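Local coordinates for Slr0280 protein (Synechocystis sp., PDB 5H3K), which is of unknown function but carries a phosphodiester glycosidase (NAGPA-family) domain, so it may hydrolyse phosphodiester-linked sugars, at residues Q181-A186 against Q241-K247; Y423-S427 against L462-R466; S438-A442 against L475-L481. All coordinates share one frame. Residues are numbered along the deposited sequence.

Overall arrangement
From the N terminus, interaction 1 comes first: strands 177-182 and 185-190 make a hairpin, and the chain returns some 55 residues later, so that the linker leaving strand 235-241 closes against the hairpin turn before entering strand 247-253 of another four-stranded sheet. Interactions 2 and 3 follow much later in the chain and cross, their segments alternating as 423-427, 438-442, 462-466 and 475-481. Interaction 2 lays a loop over one face of strand 460-466; interaction 3 ties the hairpin strand 439-446 to the loop entering strand 481-488. Their centres lie about 17 Å apart, and Ile463 of interaction 2 packs on Leu475 and Leu481 of interaction 3. Interaction 1 lies about 45 and 60 Å away, centre to centre.

Interaction 1 (Q181-A186 against Q241-K247); sequences QAREEA and QLPVGYK
Residues 181-186 form a tight beta hairpin whose type II' turn runs from Ala182 to Glu185, with Arg183 at phi/psi 52/-122; Ala182 N donates to Glu185 O (2.9 Å) and Glu185 N to Ala182 O (3.1 Å). Segment 241-247 leaves its strand and bends through a type II turn from Pro243 to Tyr246, where Gly245 takes 95/-19. Glu185 and Gln241 make an antiparallel non-hydrogen-bonded pair (CA-CA 5.1 Å), and Leu242 N donates to Glu184 O at 2.8 Å. This hairpin end belongs to an antiparallel four-stranded sheet, from which 241-247 leads into a second one. Gln181, extended (chi1 t, chi2 t), links both turns: its NE2 donates to Arg183 O and to Tyr246 O, each at 2.8 Å. Ala186 CB meets Leu242 CD1 at 4.1 Å, beside Leu248 of the second sheet. One water joins Glu184 OE2 (2.6 Å) to Gly245 N (3.0 Å); another bridges Glu185 OE2 (2.7 Å) and Gln241 OE1 (3.2 Å).

Interaction 2 (Y423-S427 against L462-R466); sequences YIPLS and LIIDR
This is a buried contact of side chains between a loop and one face of strand 460-466, a member of a curled mixed sheet. Residues 423-427 start at the end of strand 422-423 and run nearly parallel to 462-466, their end-to-end directions 4° apart, but the backbones stay separated: Tyr423 CA lies 8.4 Å from Leu462 CA, and Ser427 CA lies 7.6 Å from Arg466 CA. Alternate residues Leu462, Ile464 and Arg466 point toward the loop from an extended backbone. Tyr423 (chi1 t, chi2 74°) lies along this row: its CB touches Leu462 CD1 at 3.7 Å and its CE2 touches Ile464 CD1 at 3.5 Å, with Ile464 in the m, m rotamer. The ring also stacks on Tyr415 of the adjoining strand 411-415. Arg466 (chi1 m, then t, t) reaches across to the loop, where Leu426 CD1 approaches its NH2 at 3.8 Å and Ser427 OG its CD at 3.7 Å. Glu430 gathers the polar ends, forming a salt bridge with Arg466 NE and hydrogen bonds with Tyr423 OH and Ser427 OG. Tyr423 OH accepts from Leu426 N at 3.3 Å and, at the ring edge, from Arg466 NH2 at 2.8 Å.

Interaction 3 (S438-A442 against L475-L481); sequences SQVTA and LAVGTTL
Ser438, at phi/psi 68/14, belongs to the turn that joins strands 430-436 and 439-446 in a hairpin. Its O accepts a hydrogen bond from Leu481 N at 2.7 Å and a CA-H...O contact from Thr480 CA at 3.2 Å. Gln439 takes up extended geometry and forms a single backbone bridge with Thr480 (CA-CA 4.4 Å), its CA lying 3.2 Å from Thr479 O in a second CA-H...O contact. Val440 is the centre of the contact. Its N donates to Thr479 O at 2.9 Å, while its O accepts from Gly478 N at 2.8 Å, so both backbone polar groups of Val440 pair with 475-481. That segment folds there into a type II turn from Ala476 to Thr479, with Gly478 at 104/-17; Ala476 O accepts from both Thr479 N (3.0 Å) and Thr479 OG1 (2.7 Å). The CA-to-CB bond of Val440 (chi1 t) points toward 475-481: Val440 CB lies 3.6 Å from Ala476 O, and Val440 CG2 meets Leu481 CD1 at 3.9 Å and Leu475 CB at 4.3 Å. Farther on, Thr441 O lies 3.8 Å from Val477 CG1 and Ala442 CA 4.2 Å from Val477 CG2. Thus the loop entering strand 481-488 edges the 430-436/439-446 hairpin, while Leu475 and Leu481 also pack on Ile463 of strand 460-466 and Thr392 of strand 379-392.

Interaction 1 (Q181-A186 against Q241-K247)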
ATOM      1  N   GLN A 181     -12.297  -8.824   8.927  1.00  6.20           N
ATOM      2  CA  GLN A 181     -11.910 -10.217   9.149  1.00  5.95           C
ATOM      3  C   GLN A 181     -10.414 -10.360   9.373  1.00  6.88           C
ATOM      4  O   GLN A 181      -9.601  -9.778   8.646  1.00  6.77           O
ATOM      5  CB  GLN A 181     -12.345 -11.113   7.988  1.00  6.49           C
ATOM      6  CG  GLN A 181     -11.943 -12.597   8.169  1.00  6.72           C
ATOM      7  CD  GLN A 181     -12.619 -13.519   7.176  1.00 10.21           C
ATOM      8  OE1 GLN A 181     -13.398 -13.078   6.335  1.00 15.10           O
ATOM      9  NE2 GLN A 181     -12.322 -14.810   7.268  1.00  9.98           N
ATOM     10  N   ALA A 182     -10.053 -11.125  10.397  1.00  6.12           N
ATOM     11  CA  ALA A 182      -8.656 -11.469  10.647  1.00  5.98           C
ATOM     12  C   ALA A 182      -8.577 -12.964  10.789  1.00  9.49           C
ATOM     13  O   ALA A 182      -9.038 -13.507  11.794  1.00  7.15           O
ATOM     14  CB  ALA A 182      -8.136 -10.788  11.920  1.00  8.91           C
ATOM     15  N   ARG A 183      -7.977 -13.625   9.800  1.00  9.56           N
ATOM     16  CA  ARG A 183      -7.947 -15.087   9.765  1.00 11.54           C
ATOM     17  C   ARG A 183      -9.373 -15.640   9.919  1.00  9.37           C
ATOM     18  O   ARG A 183     -10.255 -15.290   9.144  1.00 10.20           O
ATOM     19  CB  ARG A 183      -6.991 -15.647  10.834  1.00 13.52           C
ATOM     20  CG  ARG A 183      -5.507 -15.420  10.524  1.00 18.28           C
ATOM     21  CD  ARG A 183      -4.621 -15.651  11.750  1.00 20.89           C
ATOM     22  NE  ARG A 183      -5.070 -14.859  12.897  1.00 28.97           N
ATOM     23  CZ  ARG A 183      -4.804 -13.562  13.079  1.00 30.21           C
ATOM     24  NH1 ARG A 183      -4.089 -12.889  12.179  1.00 29.90           N
ATOM     25  NH2 ARG A 183      -5.267 -12.927  14.156  1.00 20.16           N
ATOM     26  N   GLU A 184      -9.603 -16.472  10.933  1.00  8.76           N
ATOM     27  CA  GLU A 184     -10.901 -17.141  11.103  1.00  9.50           C
ATOM     28  C   GLU A 184     -11.946 -16.359  11.906  1.00  9.13           C
ATOM     29  O   GLU A 184     -13.090 -16.819  12.071  1.00  8.25           O
ATOM     30  CB  GLU A 184     -10.708 -18.538  11.713  1.00 12.23           C
ATOM     31  CG  GLU A 184     -10.006 -19.524  10.786  1.00 12.58           C
ATOM     32  CD  GLU A 184      -8.515 -19.270  10.672  1.00 16.35           C
ATOM     33  OE1 GLU A 184      -7.827 -19.216  11.715  1.00 19.33           O
ATOM     34  OE2 GLU A 184      -8.028 -19.119   9.532  1.00 16.09           O
ATOM     35  N   GLU A 185     -11.569 -15.179  12.391  1.00  8.04           N
ATOM     36  CA  GLU A 185     -12.487 -14.328  13.140  1.00  7.30           C
ATOM     37  C   GLU A 185     -13.014 -13.231  12.223  1.00  8.30           C
ATOM     38  O   GLU A 185     -12.238 -12.539  11.561  1.00  8.41           O
ATOM     39  CB  GLU A 185     -11.785 -13.679  14.347  1.00  8.56           C
ATOM     40  CG  GLU A 185     -11.393 -14.652  15.469  1.00  9.06           C
ATOM     41  CD  GLU A 185     -10.610 -13.980  16.599  1.00 14.50           C
ATOM     42  OE1 GLU A 185     -10.308 -12.771  16.499  1.00 17.19           O
ATOM     43  OE2 GLU A 185     -10.291 -14.666  17.597  1.00 11.98           O
ATOM     44  N   ALA A 186     -14.327 -13.057  12.184  1.00  7.31           N
ATOM     45  CA  ALA A 186     -14.886 -11.976  11.400  1.00  7.96           C
ATOM     46  C   ALA A 186     -15.998 -11.298  12.185  1.00  7.68           C
ATOM     47  O   ALA A 186     -16.645 -11.925  13.030  1.00  7.55           O
ATOM     48  CB  ALA A 186     -15.390 -12.499  10.047  1.00  8.70           C
ATOM     49  N   GLN A 241     -17.075 -17.079  13.833  1.00  7.48           N
ATOM     50  CA  GLN A 241     -15.943 -17.988  13.814  1.00  6.88           C
ATOM     51  C   GLN A 241     -16.072 -18.850  12.550  1.00 10.27           C
ATOM     52  O   GLN A 241     -16.992 -19.660  12.422  1.00 10.04           O
ATOM     53  CB  GLN A 241     -15.941 -18.865  15.062  1.00  8.23           C
ATOM     54  CG  GLN A 241     -14.733 -19.788  15.161  1.00  8.59           C
ATOM     55  CD  GLN A 241     -13.456 -19.038  15.519  1.00  8.93           C
ATOM     56  OE1 GLN A 241     -13.487 -18.083  16.301  1.00 11.43           O
ATOM     57  NE2 GLN A 241     -12.330 -19.464  14.946  1.00 10.13           N
ATOM     58  N   LEU A 242     -15.154 -18.670  11.609  1.00  7.76           N
ATOM     59  CA  LEU A 242     -15.277 -19.310  10.297  1.00  8.30           C
ATOM     60  C   LEU A 242     -14.291 -20.448  10.109  1.00 11.73           C
ATOM     61  O   LEU A 242     -13.181 -20.400  10.639  1.00 11.67           O
ATOM     62  CB  LEU A 242     -15.039 -18.278   9.188  1.00  9.08           C
ATOM     63  CG  LEU A 242     -16.006 -17.095   9.154  1.00 10.48           C
ATOM     64  CD1 LEU A 242     -15.581 -16.065   8.112  1.00  9.72           C
ATOM     65  CD2 LEU A 242     -17.424 -17.582   8.891  1.00  8.05           C
ATOM     66  N   PRO A 243     -14.687 -21.471   9.338  1.00 12.66           N
ATOM     67  CA  PRO A 243     -13.731 -22.490   8.898  1.00 13.72           C
ATOM     68  C   PRO A 243     -12.586 -21.819   8.137  1.00 11.05           C
ATOM     69  O   PRO A 243     -12.798 -20.779   7.494  1.00 10.50           O
ATOM     70  CB  PRO A 243     -14.554 -23.352   7.934  1.00 15.90           C
ATOM     71  CG  PRO A 243     -15.979 -23.129   8.327  1.00 20.85           C
ATOM     72  CD  PRO A 243     -16.045 -21.711   8.822  1.00 14.08           C
ATOM     73  N   VAL A 244     -11.391 -22.390   8.233  1.00 13.90           N
ATOM     74  CA  VAL A 244     -10.232 -21.873   7.512  1.00 12.93           C
ATOM     75  C   VAL A 244     -10.554 -21.714   6.030  1.00 13.90           C
ATOM     76  O   VAL A 244     -11.149 -22.599   5.426  1.00 17.49           O
ATOM     77  CB  VAL A 244      -9.022 -22.811   7.668  1.00 16.68           C
ATOM     78  CG1 VAL A 244      -7.933 -22.461   6.653  1.00 16.16           C
ATOM     79  CG2 VAL A 244      -8.465 -22.743   9.095  1.00 15.90           C
ATOM     80  N   GLY A 245     -10.185 -20.573   5.455  1.00 13.66           N
ATOM     81  CA  GLY A 245     -10.402 -20.343   4.041  1.00 18.65           C
ATOM     82  C   GLY A 245     -11.684 -19.590   3.718  1.00 18.73           C
ATOM     83  O   GLY A 245     -11.812 -19.020   2.637  1.00 19.19           O
ATOM     84  N   TYR A 246     -12.632 -19.572   4.652  1.00 12.37           N
ATOM     85  CA  TYR A 246     -13.909 -18.897   4.416  1.00 13.93           C
ATOM     86  C   TYR A 246     -13.846 -17.399   4.678  1.00 14.62           C
ATOM     87  O   TYR A 246     -13.160 -16.949   5.589  1.00 11.47           O
ATOM     88  CB  TYR A 246     -15.016 -19.549   5.243  1.00 12.71           C
ATOM     89  CG  TYR A 246     -15.491 -20.833   4.616  1.00 15.53           C
ATOM     90  CD1 TYR A 246     -14.670 -21.953   4.573  1.00 18.06           C
ATOM     91  CD2 TYR A 246     -16.751 -20.922   4.044  1.00 18.26           C
ATOM     92  CE1 TYR A 246     -15.100 -23.145   3.980  1.00 19.90           C
ATOM     93  CE2 TYR A 246     -17.192 -22.104   3.455  1.00 20.81           C
ATOM     94  CZ  TYR A 246     -16.362 -23.207   3.425  1.00 26.17           C
ATOM     95  OH  TYR A 246     -16.797 -24.376   2.837  1.00 32.74           O
ATOM     96  N   LYS A 247     -14.564 -16.634   3.865  1.00 10.35           N
ATOM     97  CA  LYS A 247     -14.667 -15.192   4.047  1.00 14.83           C
ATOM     98  C   LYS A 247     -16.131 -14.830   4.095  1.00 12.34           C
ATOM     99  O   LYS A 247     -16.981 -15.661   3.795  1.00 13.47           O
ATOM    100  CB  LYS A 247     -14.015 -14.454   2.876  1.00 14.22           C
ATOM    101  CG  LYS A 247     -12.572 -14.863   2.594  1.00 17.84           C
ATOM    102  CD  LYS A 247     -12.015 -14.047   1.424  1.00 20.23           C
ATOM    103  CE  LYS A 247     -10.864 -14.763   0.726  1.00 23.81           C
ATOM    104  NZ  LYS A 247     -10.363 -13.982  -0.430  1.00 20.79           N
TER
HETATM  105  O   HOH W   1      -9.254 -18.373   7.328  1.00 15.67           O
HETATM  106  O   HOH W   2     -10.790 -17.297  17.759  1.00 17.84           O

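Interaction 2 (Y423-S427 against L462-R466)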
ATOM      1  N   TYR A 423      23.234   8.797  12.962  1.00 14.92           N
ATOM      2  CA  TYR A 423      23.546   7.407  12.675  1.00 16.69           C
ATOM      3  C   TYR A 423      23.921   6.669  13.958  1.00 20.58           C
ATOM      4  O   TYR A 423      24.683   7.181  14.778  1.00 20.00           O
ATOM      5  CB  TYR A 423      24.682   7.306  11.650  1.00 11.81           C
ATOM      6  CG  TYR A 423      25.196   5.896  11.484  1.00 15.14           C
ATOM      7  CD1 TYR A 423      24.456   4.939  10.798  1.00 14.22           C
ATOM      8  CD2 TYR A 423      26.423   5.513  12.014  1.00 14.95           C
ATOM      9  CE1 TYR A 423      24.918   3.639  10.655  1.00 13.04           C
ATOM     10  CE2 TYR A 423      26.896   4.218  11.870  1.00 13.88           C
ATOM     11  CZ  TYR A 423      26.144   3.283  11.187  1.00 13.94           C
ATOM     12  OH  TYR A 423      26.612   1.991  11.049  1.00 14.95           O
ATOM     13  N   ILE A 424      23.361   5.477  14.141  1.00 20.22           N
ATOM     14  CA  ILE A 424      23.726   4.606  15.254  1.00 17.20           C
ATOM     15  C   ILE A 424      24.379   3.371  14.663  1.00 17.25           C
ATOM     16  O   ILE A 424      23.813   2.765  13.749  1.00 17.25           O
ATOM     17  CB  ILE A 424      22.473   4.174  16.049  1.00 24.35           C
ATOM     18  CG1 ILE A 424      21.766   5.388  16.639  1.00 21.39           C
ATOM     19  CG2 ILE A 424      22.844   3.176  17.133  1.00 20.17           C
ATOM     20  CD1 ILE A 424      20.429   5.069  17.280  1.00 24.68           C
ATOM     21  N   PRO A 425      25.571   2.986  15.169  1.00 19.93           N
ATOM     22  CA  PRO A 425      26.302   1.895  14.506  1.00 19.69           C
ATOM     23  C   PRO A 425      25.497   0.601  14.456  1.00 22.10           C
ATOM     24  O   PRO A 425      24.826   0.261  15.430  1.00 21.14           O
ATOM     25  CB  PRO A 425      27.576   1.728  15.356  1.00 19.99           C
ATOM     26  CG  PRO A 425      27.345   2.512  16.607  1.00 21.26           C
ATOM     27  CD  PRO A 425      26.333   3.569  16.291  1.00 21.98           C
ATOM     28  N   LEU A 426      25.557  -0.093  13.324  1.00 18.51           N
ATOM     29  CA  LEU A 426      24.767  -1.302  13.125  1.00 19.69           C
ATOM     30  C   LEU A 426      25.609  -2.550  13.316  1.00 20.38           C
ATOM     31  O   LEU A 426      25.087  -3.660  13.331  1.00 21.38           O
ATOM     32  CB  LEU A 426      24.142  -1.304  11.730  1.00 17.15           C
ATOM     33  CG  LEU A 426      23.102  -0.238  11.399  1.00 20.00           C
ATOM     34  CD1 LEU A 426      22.754  -0.275   9.914  1.00 11.90           C
ATOM     35  CD2 LEU A 426      21.852  -0.442  12.245  1.00 22.63           C
ATOM     36  N   SER A 427      26.920  -2.370  13.439  1.00 18.60           N
ATOM     37  CA  SER A 427      27.833  -3.482  13.704  1.00 18.10           C
ATOM     38  C   SER A 427      28.920  -3.020  14.673  1.00 20.97           C
ATOM     39  O   SER A 427      29.086  -1.816  14.888  1.00 19.32           O
ATOM     40  CB  SER A 427      28.464  -4.012  12.413  1.00 19.05           C
ATOM     41  OG  SER A 427      29.382  -3.084  11.847  1.00 19.37           O
ATOM     42  N   LEU A 462      28.351  10.816   6.355  1.00  6.08           N
ATOM     43  CA  LEU A 462      29.289   9.983   7.091  1.00  6.89           C
ATOM     44  C   LEU A 462      29.783   8.876   6.181  1.00  6.95           C
ATOM     45  O   LEU A 462      29.012   8.331   5.374  1.00  7.62           O
ATOM     46  CB  LEU A 462      28.622   9.369   8.320  1.00  6.52           C
ATOM     47  CG  LEU A 462      28.025  10.338   9.335  1.00  9.72           C
ATOM     48  CD1 LEU A 462      27.429   9.563  10.518  1.00  9.36           C
ATOM     49  CD2 LEU A 462      29.118  11.306   9.819  1.00  8.75           C
ATOM     50  N   ILE A 463      31.074   8.570   6.274  1.00  5.72           N
ATOM     51  CA  ILE A 463      31.604   7.359   5.679  1.00  6.54           C
ATOM     52  C   ILE A 463      31.809   6.360   6.808  1.00  8.93           C
ATOM     53  O   ILE A 463      32.440   6.674   7.830  1.00  7.82           O
ATOM     54  CB  ILE A 463      32.930   7.603   4.955  1.00  7.16           C
ATOM     55  CG1 ILE A 463      32.724   8.551   3.770  1.00  7.96           C
ATOM     56  CG2 ILE A 463      33.514   6.271   4.500  1.00  8.00           C
ATOM     57  CD1 ILE A 463      34.036   9.163   3.202  1.00  7.87           C
ATOM     58  N   ILE A 464      31.249   5.167   6.637  1.00  9.54           N
ATOM     59  CA  ILE A 464      31.338   4.110   7.641  1.00  8.99           C
ATOM     60  C   ILE A 464      32.191   2.968   7.095  1.00 13.29           C
ATOM     61  O   ILE A 464      31.911   2.420   6.021  1.00  9.96           O
ATOM     62  CB  ILE A 464      29.942   3.560   8.025  1.00  9.84           C
ATOM     63  CG1 ILE A 464      29.103   4.641   8.718  1.00  9.19           C
ATOM     64  CG2 ILE A 464      30.073   2.341   8.925  1.00 11.51           C
ATOM     65  CD1 ILE A 464      29.715   5.180   9.989  1.00 12.75           C
ATOM     66  N   ASP A 465      33.252   2.625   7.815  1.00 12.04           N
ATOM     67  CA  ASP A 465      34.111   1.525   7.386  1.00 16.68           C
ATOM     68  C   ASP A 465      33.804   0.318   8.258  1.00 15.45           C
ATOM     69  O   ASP A 465      33.985   0.363   9.476  1.00 14.33           O
ATOM     70  CB  ASP A 465      35.584   1.928   7.508  1.00 18.35           C
ATOM     71  CG  ASP A 465      36.540   0.847   7.034  1.00 22.65           C
ATOM     72  OD1 ASP A 465      36.075  -0.208   6.535  1.00 20.64           O
ATOM     73  OD2 ASP A 465      37.772   1.071   7.142  1.00 24.23           O
ATOM     74  N   ARG A 466      33.318  -0.747   7.631  1.00 14.76           N
ATOM     75  CA  ARG A 466      33.066  -2.001   8.330  1.00 15.98           C
ATOM     76  C   ARG A 466      34.081  -3.040   7.864  1.00 14.29           C
ATOM     77  O   ARG A 466      34.130  -3.394   6.679  1.00 16.44           O
ATOM     78  CB  ARG A 466      31.624  -2.473   8.083  1.00 16.04           C
ATOM     79  CG  ARG A 466      30.580  -1.429   8.469  1.00 13.45           C
ATOM     80  CD  ARG A 466      29.167  -1.954   8.297  1.00 10.36           C
ATOM     81  NE  ARG A 466      28.185  -1.049   8.877  1.00 10.64           N
ATOM     82  CZ  ARG A 466      27.176  -0.506   8.204  1.00 11.30           C
ATOM     83  NH1 ARG A 466      27.022  -0.772   6.920  1.00  9.68           N
ATOM     84  NH2 ARG A 466      26.323   0.308   8.820  1.00 10.96           N
TER

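Interaction 3 (S438-A442 against L475-L481)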
ATOM      1  N   SER A 438      32.261  18.697   1.756  1.00 10.17           N
ATOM      2  CA  SER A 438      33.247  17.973   0.944  1.00 10.89           C
ATOM      3  C   SER A 438      34.642  17.813   1.559  1.00 11.38           C
ATOM      4  O   SER A 438      35.581  17.444   0.856  1.00 14.19           O
ATOM      5  CB  SER A 438      33.370  18.580  -0.460  1.00 16.21           C
ATOM      6  OG  SER A 438      32.132  18.542  -1.152  1.00 20.69           O
ATOM      7  N   GLN A 439      34.780  18.075   2.854  1.00 10.66           N
ATOM      8  CA  GLN A 439      36.056  17.848   3.537  1.00 10.38           C
ATOM      9  C   GLN A 439      35.895  16.970   4.765  1.00  6.94           C
ATOM     10  O   GLN A 439      34.940  17.126   5.525  1.00  7.61           O
ATOM     11  CB  GLN A 439      36.706  19.174   3.970  1.00 12.37           C
ATOM     12  CG  GLN A 439      37.298  19.990   2.851  1.00 19.95           C
ATOM     13  CD  GLN A 439      38.057  21.202   3.358  1.00 21.02           C
ATOM     14  OE1 GLN A 439      39.264  21.142   3.585  1.00 23.15           O
ATOM     15  NE2 GLN A 439      37.348  22.305   3.544  1.00 26.38           N
ATOM     16  N   VAL A 440      36.845  16.060   4.973  1.00  6.40           N
ATOM     17  CA  VAL A 440      36.883  15.262   6.189  1.00  7.63           C
ATOM     18  C   VAL A 440      37.178  16.176   7.376  1.00 12.74           C
ATOM     19  O   VAL A 440      38.130  16.970   7.341  1.00 11.48           O
ATOM     20  CB  VAL A 440      37.954  14.159   6.121  1.00  8.87           C
ATOM     21  CG1 VAL A 440      37.961  13.365   7.406  1.00 10.08           C
ATOM     22  CG2 VAL A 440      37.706  13.232   4.923  1.00  9.52           C
ATOM     23  N   THR A 441      36.357  16.079   8.417  1.00 10.50           N
ATOM     24  CA  THR A 441      36.523  16.945   9.572  1.00 12.44           C
ATOM     25  C   THR A 441      36.839  16.169  10.854  1.00 16.82           C
ATOM     26  O   THR A 441      37.361  16.740  11.812  1.00 15.26           O
ATOM     27  CB  THR A 441      35.287  17.817   9.777  1.00 15.19           C
ATOM     28  OG1 THR A 441      35.544  18.755  10.826  1.00 36.16           O
ATOM     29  CG2 THR A 441      34.116  16.953  10.155  1.00  7.84           C
ATOM     30  N   ALA A 442      36.533  14.873  10.873  1.00 13.50           N
ATOM     31  CA  ALA A 442      36.785  14.046  12.051  1.00 13.39           C
ATOM     32  C   ALA A 442      36.798  12.561  11.708  1.00 15.32           C
ATOM     33  O   ALA A 442      36.254  12.156  10.681  1.00 12.76           O
ATOM     34  CB  ALA A 442      35.747  14.344  13.141  1.00 14.97           C
ATOM     35  N   LEU A 475      42.026   9.077   4.350  1.00 13.91           N
ATOM     36  CA  LEU A 475      41.025  10.085   4.718  1.00 11.11           C
ATOM     37  C   LEU A 475      41.459  10.952   5.897  1.00 15.03           C
ATOM     38  O   LEU A 475      40.739  11.058   6.899  1.00 13.96           O
ATOM     39  CB  LEU A 475      39.691   9.417   5.052  1.00 10.70           C
ATOM     40  CG  LEU A 475      39.021   8.660   3.905  1.00 12.11           C
ATOM     41  CD1 LEU A 475      37.658   8.117   4.346  1.00 12.52           C
ATOM     42  CD2 LEU A 475      38.884   9.546   2.687  1.00 11.54           C
ATOM     43  N   ALA A 476      42.623  11.582   5.779  1.00 13.65           N
ATOM     44  CA  ALA A 476      43.097  12.499   6.818  1.00 11.91           C
ATOM     45  C   ALA A 476      42.145  13.688   6.994  1.00  9.33           C
ATOM     46  O   ALA A 476      41.525  14.141   6.027  1.00  9.14           O
ATOM     47  CB  ALA A 476      44.498  12.988   6.485  1.00 14.87           C
ATOM     48  N   VAL A 477      42.038  14.194   8.220  1.00  6.97           N
ATOM     49  CA  VAL A 477      41.281  15.426   8.481  1.00  8.69           C
ATOM     50  C   VAL A 477      41.772  16.544   7.550  1.00 11.72           C
ATOM     51  O   VAL A 477      42.983  16.808   7.451  1.00 10.04           O
ATOM     52  CB  VAL A 477      41.396  15.854   9.974  1.00 10.18           C
ATOM     53  CG1 VAL A 477      40.741  17.214  10.219  1.00 10.80           C
ATOM     54  CG2 VAL A 477      40.780  14.787  10.882  1.00 11.55           C
ATOM     55  N   GLY A 478      40.841  17.167   6.832  1.00  8.36           N
ATOM     56  CA  GLY A 478      41.192  18.212   5.884  1.00  8.61           C
ATOM     57  C   GLY A 478      41.135  17.766   4.439  1.00 12.12           C
ATOM     58  O   GLY A 478      41.105  18.605   3.528  1.00 11.34           O
ATOM     59  N   THR A 479      41.125  16.451   4.213  1.00  8.35           N
ATOM     60  CA  THR A 479      41.065  15.922   2.845  1.00 11.63           C
ATOM     61  C   THR A 479      39.755  16.322   2.148  1.00 11.38           C
ATOM     62  O   THR A 479      38.666  16.242   2.743  1.00 11.03           O
ATOM     63  CB  THR A 479      41.218  14.377   2.825  1.00 12.38           C
ATOM     64  OG1 THR A 479      42.414  14.016   3.526  1.00 13.34           O
ATOM     65  CG2 THR A 479      41.313  13.854   1.396  1.00 13.72           C
ATOM     66  N   THR A 480      39.870  16.760   0.896  1.00  9.37           N
ATOM     67  CA  THR A 480      38.715  17.109   0.065  1.00 13.15           C
ATOM     68  C   THR A 480      38.209  15.857  -0.666  1.00 13.36           C
ATOM     69  O   THR A 480      39.013  15.041  -1.107  1.00  9.78           O
ATOM     70  CB  THR A 480      39.097  18.215  -0.946  1.00 16.76           C
ATOM     71  OG1 THR A 480      39.261  19.455  -0.242  1.00 20.11           O
ATOM     72  CG2 THR A 480      38.016  18.404  -1.997  1.00 20.15           C
ATOM     73  N   LEU A 481      36.885  15.690  -0.772  1.00 11.37           N
ATOM     74  CA  LEU A 481      36.319  14.482  -1.382  1.00 11.17           C
ATOM     75  C   LEU A 481      35.295  14.804  -2.457  1.00 10.97           C
ATOM     76  O   LEU A 481      34.510  15.750  -2.331  1.00 12.01           O
ATOM     77  CB  LEU A 481      35.657  13.580  -0.329  1.00 11.58           C
ATOM     78  CG  LEU A 481      36.482  13.064   0.843  1.00 12.53           C
ATOM     79  CD1 LEU A 481      35.582  12.317   1.819  1.00 10.95           C
ATOM     80  CD2 LEU A 481      37.596  12.154   0.362  1.00 14.90           C
TER